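Long-range contact in endo-1,4-beta-xylanase (Uncultured bacterium, PDB 7AX7), which removes acetyl groups from acetylated xylan with the help of a bound cobalt ion, as the carbohydrate esterase domain of a multidomain xylanase: residues A[8-13]-A[32-37]. Residues are numbered along the deposited sequence; the frame is centred on the assembly and turned at random.
Sequences LTFDDG and ATFFLI. With CO (cobalt (II) ion), chain B.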
# COMPACT_ATOMS: atom_id res chain seq x y z
N LEU A 8 -3.91 -2.31 -6.33
CA LEU A 8 -2.49 -1.98 -6.43
C LEU A 8 -2.08 -1.15 -5.22
O LEU A 8 -2.76 -0.17 -4.88
CB LEU A 8 -2.21 -1.21 -7.72
CG LEU A 8 -2.12 -1.97 -9.04
CD1 LEU A 8 -1.85 -0.99 -10.19
CD2 LEU A 8 -1.04 -3.04 -9.00
N THR A 9 -0.98 -1.52 -4.57
CA THR A 9 -0.59 -0.85 -3.33
C THR A 9 0.92 -0.63 -3.33
O THR A 9 1.69 -1.41 -3.90
CB THR A 9 -1.01 -1.65 -2.07
OG1 THR A 9 -0.23 -2.85 -1.95
CG2 THR A 9 -2.49 -2.02 -2.13
N PHE A 10 1.34 0.45 -2.66
CA PHE A 10 2.72 0.90 -2.68
C PHE A 10 3.20 1.16 -1.26
O PHE A 10 2.56 1.91 -0.51
CB PHE A 10 2.86 2.16 -3.54
CG PHE A 10 2.57 1.94 -5.00
CD1 PHE A 10 3.59 1.57 -5.87
CD2 PHE A 10 1.29 2.12 -5.50
CE1 PHE A 10 3.34 1.37 -7.22
CE2 PHE A 10 1.03 1.92 -6.86
CZ PHE A 10 2.06 1.55 -7.72
N ASP A 11 4.35 0.58 -0.91
CA ASP A 11 5.00 0.73 0.39
C ASP A 11 6.20 1.67 0.32
O ASP A 11 6.93 1.70 -0.68
CB ASP A 11 5.51 -0.62 0.91
CG ASP A 11 4.44 -1.46 1.57
OD1 ASP A 11 3.28 -1.00 1.66
OD2 ASP A 11 4.79 -2.58 2.01
N ASP A 12 6.40 2.42 1.41
CA ASP A 12 7.67 3.05 1.80
C ASP A 12 7.78 4.53 1.42
O ASP A 12 8.80 5.16 1.73
CB ASP A 12 8.86 2.29 1.20
CG ASP A 12 9.03 0.89 1.80
OD1 ASP A 12 8.25 0.48 2.68
OD2 ASP A 12 9.97 0.18 1.37
N GLY A 13 6.76 5.11 0.80
CA GLY A 13 6.78 6.53 0.50
C GLY A 13 6.26 7.39 1.64
O GLY A 13 6.13 6.94 2.78
N ALA A 32 -4.76 3.94 -6.39
CA ALA A 32 -3.94 2.98 -5.67
C ALA A 32 -3.96 3.34 -4.19
O ALA A 32 -4.53 4.36 -3.79
CB ALA A 32 -2.50 2.94 -6.19
N THR A 33 -3.33 2.50 -3.38
CA THR A 33 -3.22 2.71 -1.94
C THR A 33 -1.74 2.81 -1.58
O THR A 33 -0.94 1.97 -2.00
CB THR A 33 -3.88 1.56 -1.16
OG1 THR A 33 -5.22 1.39 -1.62
CG2 THR A 33 -3.90 1.84 0.36
N PHE A 34 -1.38 3.83 -0.81
CA PHE A 34 0.00 4.08 -0.41
C PHE A 34 0.12 3.93 1.10
O PHE A 34 -0.45 4.73 1.85
CB PHE A 34 0.46 5.48 -0.86
CG PHE A 34 0.52 5.63 -2.35
CD1 PHE A 34 -0.61 6.01 -3.07
CD2 PHE A 34 1.70 5.39 -3.03
CE1 PHE A 34 -0.55 6.14 -4.46
CE2 PHE A 34 1.77 5.53 -4.41
CZ PHE A 34 0.64 5.90 -5.13
N PHE A 35 0.85 2.90 1.52
CA PHE A 35 1.16 2.67 2.92
C PHE A 35 2.40 3.48 3.26
O PHE A 35 3.52 3.15 2.83
CB PHE A 35 1.35 1.18 3.18
CG PHE A 35 0.07 0.38 3.07
CD1 PHE A 35 -0.44 0.04 1.83
CD2 PHE A 35 -0.62 -0.02 4.21
CE1 PHE A 35 -1.62 -0.70 1.71
CE2 PHE A 35 -1.81 -0.75 4.11
CZ PHE A 35 -2.32 -1.09 2.86
N LEU A 36 2.21 4.55 4.01
CA LEU A 36 3.26 5.53 4.20
C LEU A 36 4.05 5.25 5.47
O LEU A 36 3.52 4.77 6.48
CB LEU A 36 2.68 6.95 4.28
CG LEU A 36 1.72 7.41 3.18
CD1 LEU A 36 1.26 8.84 3.47
CD2 LEU A 36 2.36 7.33 1.81
N ILE A 37 5.34 5.56 5.40
CA ILE A 37 6.21 5.59 6.57
C ILE A 37 6.04 6.96 7.23
O ILE A 37 6.23 7.99 6.59
CB ILE A 37 7.67 5.34 6.16
CG1 ILE A 37 7.79 3.96 5.51
CG2 ILE A 37 8.60 5.49 7.37
CD1 ILE A 37 9.18 3.63 4.97
CO CO B . 8.34 -1.39 3.73
O HOH W 1 -5.21 -0.08 -3.90
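Phe10 and Phe34 share the same first torsion, chi1 -66° in each, which sets CG beside the backbone N and sends both rings the same way from neighbouring strands. The rings are nearly parallel, 16° between planes, but offset, with little ring-on-ring cover and centroids 5.1 Å apart. The touching atoms are Phe34 CD2 and CE2, CD2 at 3.5 Å from Phe10 CB, with CE2 against Phe10 CB and CD2. Ala32 CB meets the edge of the Phe10 ring in plane, 3.7 Å from CE2, and helix 16-28 covers this side of the sheet with Val21, Leu22 and Leu25. Thr9, Asp11, Thr33 and Phe35 take the other face, where Thr9 CB lies at the Phe35 ring edge and Asp11 OD1 approaches Phe35 CB at 3.3 Å; that carboxylate is paired with Arg100, which also makes a cation-pi contact with Phe35. The strand axes run 20° from parallel and helix 16-28 links them, a beta-alpha-beta unit in the parallel sheet of the NodB-homology fold. Backbone bonds shuttle between the strands: Thr33 N to Leu8 O, Phe10 N to Thr33 O, Phe35 N to Phe10 O, then a longer one from Asp12 N to Phe35 O at 3.3 Å. At Asp12 and Gly13 the pairing continues: Gly13 O accepts from Ile37 N at 3.1 Å, joining the residue after Asp12 to the loop that follows strand 33-36. Ile37 CD1 lies across Asp12, 3.6 Å from its CA; Asp12 OD1 binds cobalt at 2.1 Å, and His62 and His66 are also ligands.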